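Local coordinates for tailspike protein (Acinetobacter phage vB_ApiP_P1, PDB 6E1R), which probably binds and hydrolyses capsular polysaccharide of its Acinetobacter host, as the trimeric tailspike of the phage, at residues Tyr487-Thr492 / Phe519-Asn524; Gly466-Asn471 / Met543-Thr548; Ala76-Val81 / Lys110-Phe115. All coordinates share one frame; numbering follows the deposited sequence.

Interaction 1: Tyr487-Thr492 / Phe519-Asn524; sequences YELLVT and FTWSIN
Tyr-487 and Trp-521 carry this contact, where two sheets of the C-terminal domain lie face to face as a beta-sandwich. The strands around them run almost in the same direction, 10° apart, with axes 9.4 Å from each other. At that spacing no backbone pairing joins the two segments, and side chains fill the gap. The indole turns its edge to the phenol ring in a T-shaped stack, with planes at 68° and the centroids of the phenol and the five-membered ring 4.5 Å apart. Its NE1 sits 3.2 Å above the Tyr-487 plane, displaced toward the rim near CG, an arrangement consistent with the indole N-H meeting pi electrons. CG of Tyr-487 stands anti to the carbonyl carbon (chi1 -54°), beside the backbone N, where Trp-521 NE1 meets it. Leu-489 comes in over a face of the same indole: CD1 lies 4.0 Å from the centroid of the five-membered ring, a CH-pi contact. CB of Phe-519 lies over the opposite face. At the far end of the phenol, Phe-519 N donates to Tyr-487 OH (3.0 Å), and the hydroxyl is also hydrogen-bonded to Pro-517 O.

The other end is sparser. Val-491 meets Ile-523 through one methyl pair, CG1 to CD1 at 3.8 Å, the side chains crossing at about a right angle. Ile-523 is partly exposed, and the strand gives way to a loop at Asn-524. Beyond the pair, Val-491 also packs on Ile-500, and Ile-523 on Tyr-464.

The sandwich is thus joined here mainly by apolar and aromatic surface, while a single hydrogen bond between the segments, reinforced by Pro-517, ties the buried phenol hydroxyl to the opposing backbone and should limit how the ring can shift.

Interaction 2: Gly466-Asn471 / Met543-Thr548; sequences GRLLVN and MEVFTT
Arg-467 N donates to Thr-548 O at 2.8 Å and 169°, one of the straight bonds joining these antiparallel neighbours. Thr-548 N returns a bond to Arg-467 O, and Leu-469 and Phe-546 make another reciprocal pair, with Phe-546 N 2.7 Å from Leu-469 O. Asn-471 N also reaches Glu-544 O, at 2.9 Å.

Beyond the backbone, Thr-548 sets CG2 over one face of the Arg-467 guanidinium, the two side chains lying side by side. On the same face of the sheet, Leu-469 CB meets Phe-546 CB at 4.0 Å. The other face is mainly apolar. Thr-547 CG2, anti to the carbonyl carbon and beside the backbone N, touches Leu-468 CD2 at 3.7 Å, while Thr-547 OG1 is hydrogen-bonded to Val-551 O. Val-470 puts CG2 against Val-545 CG2 and CG1 against CG of Met-543, a selenomethionine. That face turns to the opposing sheet, with Val-470 on Trp-521.

The mainly apolar face therefore fills the sandwich, whereas the other looks into the trimer, where Arg-467 residues of the three subunits come close; the salt bridge from Arg-467 NE to Glu-488 OE2 of the second subunit probably offsets their repulsion.

Interaction 3: Ala76-Val81 / Lys110-Phe115; sequences AGVLTV and KLVVDF
Val-81 has more surface buried by this contact than any other residue, lying across the end of strand 111-113. Its CG1 is anti to the carbonyl carbon (chi1 -38°) and lies among Leu-111, Val-112 and Val-113: it is 3.9 Å from Leu-111 CD1 and 3.8 Å from Val-113 CG2, and it also meets Val-112 O and Val-113 CA. The other methyl, CG2, slides past Asp-114, coming to 3.6 Å from OD1, and reaches toward the Phe-115 ring; Asp-114 OD2 is hydrogen-bonded to Ser-82 OG. On the backbone, Val-81 N donates to Val-112 O at 3.1 Å and 150°.

Leu-79 comes next, and its backbone does much of the work. Its carbonyl O accepts from Val-112 N at 3.0 Å, and the two bonds that Val-112 thus makes, through its N and its O, set the parallel register with Thr-80. A water bridges the two segments, accepting from Leu-79 N (2.6 Å) and donating to Lys-110 O (2.7 Å). The leucine side chain packs on Thr-103 and Ala-104 of helix 94-106.

Leu-111 points to that same side. Its CD1 touches Leu-79 O, and the side chain rests on Ala-100 and Ala-104. On the side of Thr-80 and Val-112, away from the helix, Val-78 CG1 packs on Val-112 CG2 at 3.7 Å.

Strand 79-80, helix 94-106 and strand 111-113 form a beta-alpha-beta unit at the start of the parallel beta-helix, in keeping with the helix-capped N-terminal end common in such folds. With two direct hydrogen bonds and one water bridge, the strand pairing is brief, and aliphatic contacts, those of Leu-79 and Leu-111 beside the helix, those of Val-81 and Val-78 elsewhere, probably add much to the hold.

How the interactions relate
Interactions 1 and 2 belong to the same C-terminal sandwich, their centres about 9 Å apart. Strands 465-474 and 484-494 are neighbours in one sheet, and the two contacts meet through probable hydrogen bonds from Leu-468 N to Leu-489 O (2.6 Å) and from Tyr-487 N to Val-470 O (2.8 Å). Both segments of interaction 1 fall between those of interaction 2 in sequence: one contact pairs strands within a sheet, the other joins that sheet to the opposing one. Interaction 3 opens the beta-helix at the other end of the molecule; centre to centre, it is about 90 Å from interaction 1 and about 82 Å from interaction 2. All three lie within reach of the second subunit.

Interaction 1: Tyr487-Thr492 / Phe519-Asn524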
loop_
_atom_site.group_PDB
_atom_site.type_symbol
_atom_site.label_atom_id
_atom_site.label_comp_id
_atom_site.label_asym_id
_atom_site.label_seq_id
_atom_site.Cartn_x
_atom_site.Cartn_y
_atom_site.Cartn_z
ATOM N N TYR A 487 -14.610 -35.308 36.770
ATOM C CA TYR A 487 -13.829 -35.346 37.996
ATOM C C TYR A 487 -13.141 -34.004 38.191
ATOM O O TYR A 487 -12.622 -33.419 37.236
ATOM C CB TYR A 487 -12.784 -36.469 37.958
ATOM C CG TYR A 487 -13.356 -37.839 37.662
ATOM C CD1 TYR A 487 -13.580 -38.249 36.352
ATOM C CD2 TYR A 487 -13.661 -38.725 38.685
ATOM C CE1 TYR A 487 -14.100 -39.497 36.072
ATOM C CE2 TYR A 487 -14.180 -39.979 38.414
ATOM C CZ TYR A 487 -14.397 -40.358 37.105
ATOM O OH TYR A 487 -14.912 -41.602 36.826
ATOM N N GLU A 488 -13.137 -33.521 39.430
ATOM C CA GLU A 488 -12.489 -32.266 39.788
ATOM C C GLU A 488 -11.320 -32.590 40.706
ATOM O O GLU A 488 -11.521 -33.111 41.809
ATOM C CB GLU A 488 -13.478 -31.323 40.474
ATOM C CG GLU A 488 -12.944 -29.927 40.751
ATOM C CD GLU A 488 -13.106 -28.992 39.564
ATOM O OE1 GLU A 488 -13.160 -29.479 38.414
ATOM O OE2 GLU A 488 -13.193 -27.765 39.782
ATOM N N LEU A 489 -10.104 -32.283 40.257
ATOM C CA LEU A 489 -8.895 -32.708 40.949
ATOM C C LEU A 489 -8.010 -31.511 41.256
ATOM O O LEU A 489 -7.786 -30.661 40.390
ATOM C CB LEU A 489 -8.115 -33.732 40.117
ATOM C CG LEU A 489 -8.899 -34.945 39.611
ATOM C CD1 LEU A 489 -8.041 -35.784 38.677
ATOM C CD2 LEU A 489 -9.411 -35.782 40.775
ATOM N N LEU A 490 -7.507 -31.455 42.487
ATOM C CA LEU A 490 -6.454 -30.527 42.876
ATOM C C LEU A 490 -5.134 -31.283 42.925
ATOM O O LEU A 490 -5.033 -32.313 43.597
ATOM C CB LEU A 490 -6.742 -29.897 44.238
ATOM C CG LEU A 490 -7.682 -28.695 44.281
ATOM C CD1 LEU A 490 -7.745 -28.124 45.691
ATOM C CD2 LEU A 490 -7.246 -27.631 43.285
ATOM N N VAL A 491 -4.130 -30.776 42.217
ATOM C CA VAL A 491 -2.843 -31.448 42.127
ATOM C C VAL A 491 -1.727 -30.465 42.444
ATOM O O VAL A 491 -1.827 -29.263 42.176
ATOM C CB VAL A 491 -2.619 -32.086 40.738
ATOM C CG1 VAL A 491 -3.646 -33.178 40.482
ATOM C CG2 VAL A 491 -2.672 -31.025 39.644
ATOM N N THR A 492 -0.656 -30.995 43.029
ATOM C CA THR A 492 0.584 -30.271 43.268
ATOM C C THR A 492 1.646 -31.295 43.635
ATOM O O THR A 492 1.332 -32.427 44.010
ATOM C CB THR A 492 0.440 -29.218 44.374
ATOM O OG1 THR A 492 1.660 -28.473 44.487
ATOM C CG2 THR A 492 0.130 -29.878 45.707
ATOM N N PHE A 519 -13.208 -44.057 37.362
ATOM C CA PHE A 519 -11.772 -44.143 37.581
ATOM C C PHE A 519 -11.390 -43.416 38.863
ATOM O O PHE A 519 -12.020 -42.428 39.251
ATOM C CB PHE A 519 -10.990 -43.561 36.396
ATOM C CG PHE A 519 -11.380 -44.149 35.072
ATOM C CD1 PHE A 519 -10.896 -45.384 34.678
ATOM C CD2 PHE A 519 -12.243 -43.472 34.227
ATOM C CE1 PHE A 519 -11.262 -45.931 33.463
ATOM C CE2 PHE A 519 -12.610 -44.012 33.012
ATOM C CZ PHE A 519 -12.117 -45.243 32.629
ATOM N N THR A 520 -10.345 -43.923 39.514
ATOM C CA THR A 520 -9.685 -43.251 40.624
ATOM C C THR A 520 -8.348 -42.707 40.139
ATOM O O THR A 520 -7.643 -43.367 39.370
ATOM C CB THR A 520 -9.476 -44.209 41.802
ATOM O OG1 THR A 520 -10.744 -44.711 42.241
ATOM C CG2 THR A 520 -8.794 -43.499 42.963
ATOM N N TRP A 521 -8.000 -41.506 40.593
ATOM C CA TRP A 521 -6.908 -40.738 40.016
ATOM C C TRP A 521 -5.714 -40.662 40.958
ATOM O O TRP A 521 -5.871 -40.502 42.173
ATOM C CB TRP A 521 -7.385 -39.332 39.652
ATOM C CG TRP A 521 -8.513 -39.372 38.681
ATOM C CD1 TRP A 521 -9.847 -39.366 38.969
ATOM C CD2 TRP A 521 -8.409 -39.460 37.257
ATOM N NE1 TRP A 521 -10.580 -39.432 37.810
ATOM C CE2 TRP A 521 -9.720 -39.489 36.744
ATOM C CE3 TRP A 521 -7.333 -39.509 36.366
ATOM C CZ2 TRP A 521 -9.984 -39.567 35.379
ATOM C CZ3 TRP A 521 -7.598 -39.584 35.012
ATOM C CH2 TRP A 521 -8.911 -39.615 34.531
ATOM N N SER A 522 -4.521 -40.781 40.380
ATOM C CA SER A 522 -3.272 -40.719 41.123
ATOM C C SER A 522 -2.211 -40.086 40.235
ATOM O O SER A 522 -2.443 -39.801 39.057
ATOM C CB SER A 522 -2.827 -42.108 41.590
ATOM O OG SER A 522 -2.591 -42.961 40.483
ATOM N N ILE A 523 -1.036 -39.862 40.820
ATOM C CA ILE A 523 0.125 -39.340 40.108
ATOM C C ILE A 523 1.318 -40.210 40.474
ATOM O O ILE A 523 1.635 -40.364 41.660
ATOM C CB ILE A 523 0.404 -37.864 40.442
ATOM C CG1 ILE A 523 -0.828 -37.003 40.164
ATOM C CG2 ILE A 523 1.597 -37.356 39.647
ATOM C CD1 ILE A 523 -0.661 -35.550 40.554
ATOM N N ASN A 524 1.974 -40.781 39.466
ATOM C CA ASN A 524 3.091 -41.683 39.701
ATOM C C ASN A 524 4.387 -40.883 39.827
ATOM O O ASN A 524 4.385 -39.649 39.858
ATOM C CB ASN A 524 3.169 -42.740 38.599
ATOM C CG ASN A 524 3.361 -42.143 37.211
ATOM O OD1 ASN A 524 3.691 -40.967 37.056
ATOM N ND2 ASN A 524 3.161 -42.966 36.189
#

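Interaction 2: Gly466-Asn471 / Met543-Thr548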
loop_
_atom_site.group_PDB
_atom_site.type_symbol
_atom_site.label_atom_id
_atom_site.label_comp_id
_atom_site.label_asym_id
_atom_site.label_seq_id
_atom_site.Cartn_x
_atom_site.Cartn_y
_atom_site.Cartn_z
ATOM N N GLY A 466 -2.191 -26.904 40.670
ATOM C CA GLY A 466 -3.364 -26.353 40.032
ATOM C C GLY A 466 -4.552 -27.281 40.116
ATOM O O GLY A 466 -4.588 -28.205 40.932
ATOM N N ARG A 467 -5.527 -27.019 39.251
ATOM C CA ARG A 467 -6.787 -27.742 39.218
ATOM C C ARG A 467 -6.925 -28.489 37.897
ATOM O O ARG A 467 -6.459 -28.027 36.852
ATOM C CB ARG A 467 -7.949 -26.758 39.398
ATOM C CG ARG A 467 -9.304 -27.354 39.702
ATOM C CD ARG A 467 -10.366 -26.288 39.481
ATOM N NE ARG A 467 -9.947 -25.001 40.033
ATOM C CZ ARG A 467 -10.315 -23.818 39.548
ATOM N NH1 ARG A 467 -11.111 -23.749 38.491
ATOM N NH2 ARG A 467 -9.883 -22.701 40.117
ATOM N N LEU A 468 -7.573 -29.655 37.950
ATOM C CA LEU A 468 -7.791 -30.485 36.771
ATOM C C LEU A 468 -9.262 -30.857 36.671
ATOM O O LEU A 468 -9.843 -31.368 37.635
ATOM C CB LEU A 468 -6.937 -31.757 36.807
ATOM C CG LEU A 468 -5.433 -31.624 37.043
ATOM C CD1 LEU A 468 -4.781 -32.997 37.025
ATOM C CD2 LEU A 468 -4.803 -30.717 35.999
ATOM N N LEU A 469 -9.857 -30.607 35.509
ATOM C CA LEU A 469 -11.211 -31.050 35.192
ATOM C C LEU A 469 -11.108 -32.142 34.135
ATOM O O LEU A 469 -10.699 -31.877 33.001
ATOM C CB LEU A 469 -12.070 -29.888 34.700
ATOM C CG LEU A 469 -13.514 -30.225 34.321
ATOM C CD1 LEU A 469 -14.278 -30.778 35.514
ATOM C CD2 LEU A 469 -14.216 -29.002 33.748
ATOM N N VAL A 470 -11.483 -33.365 34.502
ATOM C CA VAL A 470 -11.376 -34.519 33.618
ATOM C C VAL A 470 -12.775 -35.005 33.274
ATOM O O VAL A 470 -13.587 -35.266 34.170
ATOM C CB VAL A 470 -10.551 -35.651 34.250
ATOM C CG1 VAL A 470 -10.392 -36.785 33.257
ATOM C CG2 VAL A 470 -9.195 -35.136 34.699
ATOM N N ASN A 471 -13.052 -35.130 31.980
ATOM C CA ASN A 471 -14.293 -35.712 31.484
ATOM C C ASN A 471 -13.934 -37.008 30.771
ATOM O O ASN A 471 -13.408 -36.984 29.652
ATOM C CB ASN A 471 -15.025 -34.748 30.551
ATOM C CG ASN A 471 -16.367 -35.287 30.086
ATOM O OD1 ASN A 471 -16.935 -34.806 29.106
ATOM N ND2 ASN A 471 -16.886 -36.281 30.797
HETATM N N MSE A 543 -10.250 -39.579 27.716
HETATM C CA MSE A 543 -10.332 -38.486 28.676
HETATM C C MSE A 543 -10.113 -37.127 28.021
HETATM O O MSE A 543 -9.428 -37.015 27.002
HETATM C CB MSE A 543 -9.310 -38.675 29.802
HETATM C CG MSE A 543 -9.714 -39.667 30.882
HETATM SE SE MSE A 543 -9.782 -41.514 30.266
HETATM C CE MSE A 543 -9.674 -42.406 31.993
ATOM N N GLU A 544 -10.705 -36.096 28.618
ATOM C CA GLU A 544 -10.477 -34.711 28.224
ATOM C C GLU A 544 -10.177 -33.914 29.483
ATOM O O GLU A 544 -11.018 -33.838 30.385
ATOM C CB GLU A 544 -11.687 -34.129 27.489
ATOM C CG GLU A 544 -11.903 -34.712 26.106
ATOM C CD GLU A 544 -13.161 -34.198 25.433
ATOM O OE1 GLU A 544 -14.261 -34.395 25.991
ATOM O OE2 GLU A 544 -13.048 -33.595 24.344
ATOM N N VAL A 545 -8.985 -33.329 29.546
ATOM C CA VAL A 545 -8.505 -32.649 30.742
ATOM C C VAL A 545 -8.497 -31.148 30.488
ATOM O O VAL A 545 -8.056 -30.688 29.428
ATOM C CB VAL A 545 -7.105 -33.150 31.149
ATOM C CG1 VAL A 545 -6.662 -32.506 32.454
ATOM C CG2 VAL A 545 -7.099 -34.666 31.270
ATOM N N PHE A 546 -8.981 -30.388 31.468
ATOM C CA PHE A 546 -8.992 -28.928 31.432
ATOM C C PHE A 546 -8.270 -28.442 32.681
ATOM O O PHE A 546 -8.755 -28.643 33.799
ATOM C CB PHE A 546 -10.419 -28.379 31.380
ATOM C CG PHE A 546 -11.249 -28.924 30.250
ATOM C CD1 PHE A 546 -11.873 -30.158 30.361
ATOM C CD2 PHE A 546 -11.418 -28.197 29.082
ATOM C CE1 PHE A 546 -12.641 -30.660 29.325
ATOM C CE2 PHE A 546 -12.187 -28.693 28.042
ATOM C CZ PHE A 546 -12.798 -29.926 28.164
ATOM N N THR A 547 -7.121 -27.798 32.497
ATOM C CA THR A 547 -6.271 -27.418 33.613
ATOM C C THR A 547 -6.432 -25.938 33.941
ATOM O O THR A 547 -6.808 -25.128 33.090
ATOM C CB THR A 547 -4.799 -27.720 33.317
ATOM O OG1 THR A 547 -4.267 -26.717 32.444
ATOM C CG2 THR A 547 -4.659 -29.084 32.659
ATOM N N THR A 548 -6.146 -25.600 35.196
ATOM C CA THR A 548 -6.195 -24.231 35.686
ATOM C C THR A 548 -5.078 -24.047 36.699
ATOM O O THR A 548 -4.827 -24.932 37.521
ATOM C CB THR A 548 -7.552 -23.908 36.333
ATOM O OG1 THR A 548 -8.610 -24.196 35.409
ATOM C CG2 THR A 548 -7.626 -22.442 36.733
#

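Interaction 3: Ala76-Val81 / Lys110-Phe115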
loop_
_atom_site.group_PDB
_atom_site.type_symbol
_atom_site.label_atom_id
_atom_site.label_comp_id
_atom_site.label_asym_id
_atom_site.label_seq_id
_atom_site.Cartn_x
_atom_site.Cartn_y
_atom_site.Cartn_z
ATOM N N ALA A 76 14.692 20.082 -35.281
ATOM C CA ALA A 76 13.654 19.754 -34.314
ATOM C C ALA A 76 14.216 19.355 -32.957
ATOM O O ALA A 76 13.462 19.317 -31.979
ATOM C CB ALA A 76 12.766 18.631 -34.852
ATOM N N GLY A 77 15.510 19.054 -32.874
ATOM C CA GLY A 77 16.105 18.663 -31.612
ATOM C C GLY A 77 15.735 17.271 -31.162
ATOM O O GLY A 77 15.905 16.942 -29.986
ATOM N N VAL A 78 15.236 16.439 -32.071
ATOM C CA VAL A 78 14.760 15.102 -31.741
ATOM C C VAL A 78 15.190 14.143 -32.842
ATOM O O VAL A 78 15.111 14.471 -34.030
ATOM C CB VAL A 78 13.227 15.091 -31.553
ATOM C CG1 VAL A 78 12.617 13.804 -32.088
ATOM C CG2 VAL A 78 12.879 15.276 -30.085
ATOM N N LEU A 79 15.653 12.962 -32.443
ATOM C CA LEU A 79 15.996 11.900 -33.380
ATOM C C LEU A 79 14.764 11.034 -33.624
ATOM O O LEU A 79 14.185 10.493 -32.677
ATOM C CB LEU A 79 17.154 11.058 -32.847
ATOM C CG LEU A 79 17.631 9.927 -33.760
ATOM C CD1 LEU A 79 17.927 10.449 -35.156
ATOM C CD2 LEU A 79 18.855 9.238 -33.178
ATOM N N THR A 80 14.377 10.894 -34.887
ATOM C CA THR A 80 13.176 10.167 -35.266
ATOM C C THR A 80 13.559 8.949 -36.094
ATOM O O THR A 80 14.595 8.939 -36.766
ATOM C CB THR A 80 12.203 11.044 -36.070
ATOM O OG1 THR A 80 12.816 11.441 -37.303
ATOM C CG2 THR A 80 11.829 12.289 -35.280
ATOM N N VAL A 81 12.716 7.914 -36.032
ATOM C CA VAL A 81 12.972 6.712 -36.822
ATOM C C VAL A 81 12.876 7.027 -38.311
ATOM O O VAL A 81 13.520 6.365 -39.134
ATOM C CB VAL A 81 12.021 5.565 -36.415
ATOM C CG1 VAL A 81 11.791 5.562 -34.912
ATOM C CG2 VAL A 81 10.699 5.644 -37.167
ATOM N N LYS A 110 17.309 10.237 -26.815
ATOM C CA LYS A 110 16.055 9.511 -26.934
ATOM C C LYS A 110 15.669 9.321 -28.397
ATOM O O LYS A 110 16.038 10.108 -29.272
ATOM C CB LYS A 110 14.933 10.236 -26.189
ATOM C CG LYS A 110 14.449 11.519 -26.838
ATOM C CD LYS A 110 13.314 12.122 -26.025
ATOM C CE LYS A 110 12.655 13.286 -26.742
ATOM N NZ LYS A 110 11.481 13.794 -25.979
ATOM N N LEU A 111 14.920 8.254 -28.651
ATOM C CA LEU A 111 14.403 7.939 -29.972
ATOM C C LEU A 111 12.892 8.130 -29.982
ATOM O O LEU A 111 12.208 7.783 -29.015
ATOM C CB LEU A 111 14.754 6.504 -30.371
ATOM C CG LEU A 111 14.239 6.019 -31.726
ATOM C CD1 LEU A 111 14.826 6.845 -32.860
ATOM C CD2 LEU A 111 14.546 4.542 -31.908
ATOM N N VAL A 112 12.376 8.691 -31.071
ATOM C CA VAL A 112 10.957 8.997 -31.202
ATOM C C VAL A 112 10.426 8.294 -32.441
ATOM O O VAL A 112 10.993 8.430 -33.532
ATOM C CB VAL A 112 10.710 10.515 -31.292
ATOM C CG1 VAL A 112 9.249 10.797 -31.608
ATOM C CG2 VAL A 112 11.123 11.197 -29.998
ATOM N N VAL A 113 9.336 7.553 -32.275
ATOM C CA VAL A 113 8.659 6.883 -33.377
ATOM C C VAL A 113 7.522 7.795 -33.817
ATOM O O VAL A 113 6.549 7.992 -33.082
ATOM C CB VAL A 113 8.144 5.496 -32.968
ATOM C CG1 VAL A 113 7.665 4.728 -34.190
ATOM C CG2 VAL A 113 9.227 4.724 -32.237
ATOM N N ASP A 114 7.642 8.353 -35.020
ATOM C CA ASP A 114 6.712 9.363 -35.502
ATOM C C ASP A 114 5.632 8.808 -36.423
ATOM O O ASP A 114 4.691 9.538 -36.752
ATOM C CB ASP A 114 7.481 10.489 -36.206
ATOM C CG ASP A 114 8.535 9.969 -37.158
ATOM O OD1 ASP A 114 8.968 8.808 -36.991
ATOM O OD2 ASP A 114 8.945 10.728 -38.063
ATOM N N PHE A 115 5.743 7.551 -36.849
ATOM C CA PHE A 115 4.655 6.891 -37.557
ATOM C C PHE A 115 4.709 5.403 -37.240
ATOM O O PHE A 115 5.741 4.876 -36.817
ATOM C CB PHE A 115 4.717 7.141 -39.072
ATOM C CG PHE A 115 5.804 6.381 -39.777
ATOM C CD1 PHE A 115 7.097 6.875 -39.823
ATOM C CD2 PHE A 115 5.528 5.184 -40.417
ATOM C CE1 PHE A 115 8.096 6.182 -40.480
ATOM C CE2 PHE A 115 6.523 4.485 -41.074
ATOM C CZ PHE A 115 7.808 4.986 -41.107
HETATM O O HOH W 1 16.309 12.764 -29.911
#